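Local atomic coordinates of signal transduction histidine-protein kinase/phosphatase mprB (Mycobacterium hassiacum, PDB entry 6BLK), a protein that probably phosphorylates its own histidine with ATP as the sensor kinase and phosphatase of a two-component system, this piece being its ATP-binding domain. Residues Thr34-Gly42 against His150-Met158. Sequence-based numbering, arbitrary orientation.
Sequences TVTPWQVIG and HIVLPGRPM
The indole of W38 lies with one face over the backbone of G155 and R156: the carbonyl carbon of G155 sits 3.2 Å above the ring plane, toward the rim, and R156 O comes over a face near CE3 of W38, 3.5 Å from that atom. P157 reaches the ring obliquely, its CD 3.5 Å from CZ3 of W38, where a rigid proline offers CH groups to the aromatic surface. L72 and Q74 of strand 67-76 and A80 of strand 79-85 also touch the W38 side chain. CG of W38 stands anti to the backbone N (chi1 -164°), which lays the indole along L153-R156, with NE1 at a weak, bent hydrogen bond to L153 O (3.4 Å). G155 suits its place against the ring twice over: its backbone angles would force a CB onto the O of P154, and that CB would also meet the indole and Q39 O.

W38 and P157 are an antiparallel non-hydrogen-bonded pair with side chains on one face of the sheet; on the opposite face lie those of the next, hydrogen-bonded pair, Q39 and R156. Q39 N gives R156 O a nearly straight bond of 2.9 Å, and R156 N returns one to Q39 O. Their long side chains run side by side, the amide at 88° to the guanidinium, with Q39 OE1 resting on the methylene CD of R156. M158 N adds a longer hydrogen bond to P37 O (3.3 Å), and CG and SD of M158 lie against CB of Q39. V40, a compact branched residue, sets CG2 against CB of L153, while one water links I41 N to P154 O.

Strand 147-154 thus turns at P154-G155 so that the short strand 156-157 can pair antiparallel with the last part of strand 30-40, in this alpha/beta sandwich of the GHKL (Bergerat) ATPase fold, away from the nucleotide.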
ATOM      1  N   THR A  34       3.481  11.788   3.847  1.00 13.82           N
ATOM      2  CA  THR A  34       4.027  12.810   2.956  1.00 10.61           C
ATOM      3  C   THR A  34       3.425  12.559   1.571  1.00 14.32           C
ATOM      4  O   THR A  34       3.896  11.679   0.850  1.00 18.50           O
ATOM      5  CB  THR A  34       5.546  12.755   2.899  1.00 14.05           C
ATOM      6  OG1 THR A  34       6.076  12.706   4.234  1.00 28.71           O
ATOM      7  CG2 THR A  34       6.096  13.968   2.188  1.00 26.70           C
ATOM      8  N   VAL A  35       2.408  13.331   1.193  1.00 17.30           N
ATOM      9  CA  VAL A  35       1.633  13.048  -0.022  1.00 11.96           C
ATOM     10  C   VAL A  35       1.647  14.284  -0.911  1.00 13.97           C
ATOM     11  O   VAL A  35       1.071  15.324  -0.563  1.00 19.86           O
ATOM     12  CB  VAL A  35       0.200  12.609   0.318  1.00 14.97           C
ATOM     13  CG1 VAL A  35      -0.655  12.401  -0.885  1.00 15.37           C
ATOM     14  CG2 VAL A  35       0.260  11.302   1.086  1.00 18.62           C
ATOM     15  N   THR A  36       2.324  14.184  -2.049  1.00 13.80           N
ATOM     16  CA  THR A  36       2.206  15.269  -3.005  0.52 15.02           C
ATOM     17  C   THR A  36       0.856  15.171  -3.722  1.00 15.90           C
ATOM     18  O   THR A  36       0.369  14.078  -3.996  1.00 15.23           O
ATOM     19  CB  THR A  36       3.351  15.248  -4.016  0.52 18.57           C
ATOM     20  OG1 THR A  36       3.551  16.573  -4.549  0.52 18.22           O
ATOM     21  CG2 THR A  36       3.066  14.304  -5.163  0.52 14.16           C
ATOM     22  N   PRO A  37       0.215  16.313  -4.002  1.00 15.16           N
ATOM     23  CA  PRO A  37      -1.079  16.283  -4.714  1.00 10.30           C
ATOM     24  C   PRO A  37      -0.971  15.598  -6.069  1.00 11.16           C
ATOM     25  O   PRO A  37      -0.196  16.020  -6.947  1.00 15.92           O
ATOM     26  CB  PRO A  37      -1.442  17.763  -4.871  1.00 16.44           C
ATOM     27  CG  PRO A  37      -0.725  18.432  -3.703  1.00 14.68           C
ATOM     28  CD  PRO A  37       0.552  17.675  -3.548  1.00 18.07           C
ATOM     29  N   TRP A  38      -1.819  14.588  -6.253  1.00 14.83           N
ATOM     30  CA  TRP A  38      -1.792  13.719  -7.434  1.00 11.05           C
ATOM     31  C   TRP A  38      -3.202  13.278  -7.805  1.00 10.80           C
ATOM     32  O   TRP A  38      -3.923  12.718  -6.988  1.00 13.80           O
ATOM     33  CB  TRP A  38      -0.912  12.501  -7.193  1.00  9.43           C
ATOM     34  CG  TRP A  38      -0.530  11.769  -8.413  1.00 10.31           C
ATOM     35  CD1 TRP A  38      -0.958  10.529  -8.840  1.00 14.41           C
ATOM     36  CD2 TRP A  38       0.404  12.231  -9.380  1.00 11.18           C
ATOM     37  NE1 TRP A  38      -0.356  10.222 -10.047  1.00 12.19           N
ATOM     38  CE2 TRP A  38       0.476  11.255 -10.400  1.00  9.84           C
ATOM     39  CE3 TRP A  38       1.164  13.388  -9.498  1.00 11.51           C
ATOM     40  CZ2 TRP A  38       1.301  11.399 -11.496  1.00 14.86           C
ATOM     41  CZ3 TRP A  38       1.978  13.540 -10.582  1.00 13.76           C
ATOM     42  CH2 TRP A  38       2.045  12.539 -11.579  1.00 17.97           C
ATOM     43  N   GLN A  39      -3.558  13.438  -9.069  1.00 11.53           N
ATOM     44  CA  GLN A  39      -4.876  13.063  -9.570  1.00 11.88           C
ATOM     45  C   GLN A  39      -4.721  11.870 -10.507  1.00 12.56           C
ATOM     46  O   GLN A  39      -3.875  11.884 -11.398  1.00 13.68           O
ATOM     47  CB  GLN A  39      -5.550  14.218 -10.321  1.00 18.52           C
ATOM     48  CG  GLN A  39      -6.892  13.835 -10.932  1.00 18.57           C
ATOM     49  CD  GLN A  39      -7.412  14.855 -11.918  1.00 26.28           C
ATOM     50  OE1 GLN A  39      -7.092  14.817 -13.105  1.00 31.61           O
ATOM     51  NE2 GLN A  39      -8.208  15.779 -11.428  1.00 30.44           N
ATOM     52  N   VAL A  40      -5.499  10.827 -10.251  1.00 13.72           N
ATOM     53  CA  VAL A  40      -5.532   9.623 -11.068  1.00 12.03           C
ATOM     54  C   VAL A  40      -6.920   9.540 -11.682  1.00 13.03           C
ATOM     55  O   VAL A  40      -7.904   9.908 -11.038  1.00 18.10           O
ATOM     56  CB  VAL A  40      -5.230   8.369 -10.222  1.00 13.44           C
ATOM     57  CG1 VAL A  40      -5.435   7.093 -11.052  1.00 22.54           C
ATOM     58  CG2 VAL A  40      -3.794   8.432  -9.633  1.00 12.80           C
ATOM     59  N   ILE A  41      -7.006   9.086 -12.933  1.00 16.03           N
ATOM     60  CA  ILE A  41      -8.298   8.853 -13.570  1.00 19.92           C
ATOM     61  C   ILE A  41      -8.665   7.405 -13.300  1.00 15.27           C
ATOM     62  O   ILE A  41      -7.919   6.489 -13.660  1.00 21.23           O
ATOM     63  CB  ILE A  41      -8.259   9.146 -15.081  1.00 22.01           C
ATOM     64  CG1 ILE A  41      -7.707  10.554 -15.380  1.00 18.63           C
ATOM     65  CG2 ILE A  41      -9.667   8.963 -15.682  1.00 20.83           C
ATOM     66  CD1 ILE A  41      -8.515  11.672 -14.811  1.00 21.08           C
ATOM     67  N   GLY A  42      -9.779   7.197 -12.634  1.00 15.36           N
ATOM     68  CA  GLY A  42     -10.246   5.859 -12.366  1.00 20.60           C
ATOM     69  C   GLY A  42     -11.358   5.799 -11.347  1.00 16.76           C
ATOM     70  O   GLY A  42     -12.286   6.622 -11.336  1.00 17.16           O
ATOM     71  N   HIS A 150       5.543  -0.690  -3.049  1.00  9.57           N
ATOM     72  CA  HIS A 150       5.728   0.424  -3.960  1.00  7.19           C
ATOM     73  C   HIS A 150       4.673   0.316  -5.060  1.00 14.40           C
ATOM     74  O   HIS A 150       4.624  -0.698  -5.769  1.00 14.11           O
ATOM     75  CB  HIS A 150       7.120   0.360  -4.605  1.00 10.28           C
ATOM     76  CG  HIS A 150       8.283   0.510  -3.682  1.00 16.98           C
ATOM     77  ND1 HIS A 150       9.112   1.608  -3.728  1.00 13.15           N
ATOM     78  CD2 HIS A 150       8.808  -0.314  -2.739  1.00 17.84           C
ATOM     79  CE1 HIS A 150      10.077   1.472  -2.839  1.00 15.91           C
ATOM     80  NE2 HIS A 150       9.912   0.319  -2.220  1.00 15.28           N
ATOM     81  N   ILE A 151       3.875   1.370  -5.235  1.00 10.81           N
ATOM     82  CA  ILE A 151       2.806   1.425  -6.230  1.00 11.64           C
ATOM     83  C   ILE A 151       3.024   2.644  -7.115  1.00 12.59           C
ATOM     84  O   ILE A 151       2.997   3.794  -6.640  1.00 11.92           O
ATOM     85  CB  ILE A 151       1.426   1.489  -5.566  1.00 10.31           C
ATOM     86  CG1 ILE A 151       1.154   0.181  -4.802  1.00 13.37           C
ATOM     87  CG2 ILE A 151       0.332   1.775  -6.608  1.00 14.69           C
ATOM     88  CD1 ILE A 151      -0.078   0.194  -3.943  1.00 20.14           C
ATOM     89  N   VAL A 152       3.179   2.400  -8.406  1.00  9.71           N
ATOM     90  CA  VAL A 152       3.308   3.467  -9.379  1.00 10.29           C
ATOM     91  C   VAL A 152       1.943   3.661 -10.036  1.00 11.93           C
ATOM     92  O   VAL A 152       1.338   2.697 -10.510  1.00 12.42           O
ATOM     93  CB  VAL A 152       4.409   3.136 -10.392  1.00 12.97           C
ATOM     94  CG1 VAL A 152       4.462   4.209 -11.482  1.00 12.20           C
ATOM     95  CG2 VAL A 152       5.726   3.042  -9.685  1.00 24.17           C
ATOM     96  N   LEU A 153       1.463   4.918 -10.080  1.00 10.99           N
ATOM     97  CA  LEU A 153       0.144   5.270 -10.621  1.00 11.49           C
ATOM     98  C   LEU A 153       0.318   6.349 -11.682  1.00  9.75           C
ATOM     99  O   LEU A 153       0.925   7.397 -11.412  1.00 13.58           O
ATOM    100  CB  LEU A 153      -0.824   5.785  -9.561  1.00 17.98           C
ATOM    101  CG  LEU A 153      -1.284   4.715  -8.561  1.00 17.83           C
ATOM    102  CD1 LEU A 153      -2.108   5.409  -7.495  1.00 19.99           C
ATOM    103  CD2 LEU A 153      -2.065   3.601  -9.270  1.00 21.57           C
ATOM    104  N   PRO A 154      -0.213   6.163 -12.878  1.00 11.77           N
ATOM    105  CA  PRO A 154      -0.246   7.274 -13.825  1.00 10.88           C
ATOM    106  C   PRO A 154      -1.206   8.349 -13.350  1.00 11.58           C
ATOM    107  O   PRO A 154      -2.196   8.093 -12.657  1.00 15.97           O
ATOM    108  CB  PRO A 154      -0.722   6.626 -15.128  1.00 13.79           C
ATOM    109  CG  PRO A 154      -1.473   5.451 -14.706  1.00 19.96           C
ATOM    110  CD  PRO A 154      -0.862   4.960 -13.408  1.00 12.60           C
ATOM    111  N   GLY A 155      -0.892   9.582 -13.706  1.00 11.19           N
ATOM    112  CA  GLY A 155      -1.810  10.662 -13.382  1.00 13.79           C
ATOM    113  C   GLY A 155      -1.178  12.006 -13.652  1.00 14.06           C
ATOM    114  O   GLY A 155      -0.256  12.122 -14.462  1.00 15.51           O
ATOM    115  N   ARG A 156      -1.632  13.006 -12.902  1.00 12.04           N
ATOM    116  CA  ARG A 156      -1.127  14.355 -13.100  1.00 12.36           C
ATOM    117  C   ARG A 156      -0.994  15.087 -11.775  1.00 13.07           C
ATOM    118  O   ARG A 156      -1.758  14.839 -10.833  1.00 15.26           O
ATOM    119  CB  ARG A 156      -2.031  15.141 -14.059  1.00 20.30           C
ATOM    120  CG  ARG A 156      -3.416  15.385 -13.591  1.00 28.56           C
ATOM    121  CD  ARG A 156      -4.321  15.790 -14.763  1.00 37.60           C
ATOM    122  NE  ARG A 156      -4.068  17.155 -15.212  1.00 37.36           N
ATOM    123  CZ  ARG A 156      -4.881  17.840 -16.011  1.00 38.61           C
ATOM    124  NH1 ARG A 156      -6.001  17.281 -16.461  1.00 28.17           N
ATOM    125  NH2 ARG A 156      -4.573  19.082 -16.361  1.00 45.12           N
ATOM    126  N   PRO A 157      -0.029  15.993 -11.675  1.00 14.84           N
ATOM    127  CA  PRO A 157       0.064  16.821 -10.476  1.00 13.01           C
ATOM    128  C   PRO A 157      -1.134  17.752 -10.385  1.00 18.75           C
ATOM    129  O   PRO A 157      -1.656  18.244 -11.398  1.00 21.79           O
ATOM    130  CB  PRO A 157       1.384  17.578 -10.674  1.00 21.73           C
ATOM    131  CG  PRO A 157       1.609  17.578 -12.080  1.00 22.15           C
ATOM    132  CD  PRO A 157       1.079  16.270 -12.586  1.00 15.78           C
ATOM    133  N   MET A 158      -1.590  17.966  -9.158  1.00 19.01           N
ATOM    134  CA  MET A 158      -2.720  18.852  -8.934  1.00 19.39           C
ATOM    135  C   MET A 158      -2.206  20.170  -8.363  1.00 35.00           C
ATOM    136  O   MET A 158      -1.147  20.219  -7.725  1.00 31.17           O
ATOM    137  CB  MET A 158      -3.737  18.218  -7.986  1.00 24.59           C
ATOM    138  CG  MET A 158      -4.216  16.871  -8.422  1.00 27.19           C
ATOM    139  SD  MET A 158      -5.369  16.127  -7.243  1.00 28.45           S
ATOM    140  CE  MET A 158      -6.792  17.205  -7.473  1.00 30.50           C
ATOM    141  OXT MET A 158      -2.849  21.209  -8.528  1.00 30.58           O
TER
HETATM  142  O   HOH W   1      -4.570   8.073 -14.206  1.00 19.81           O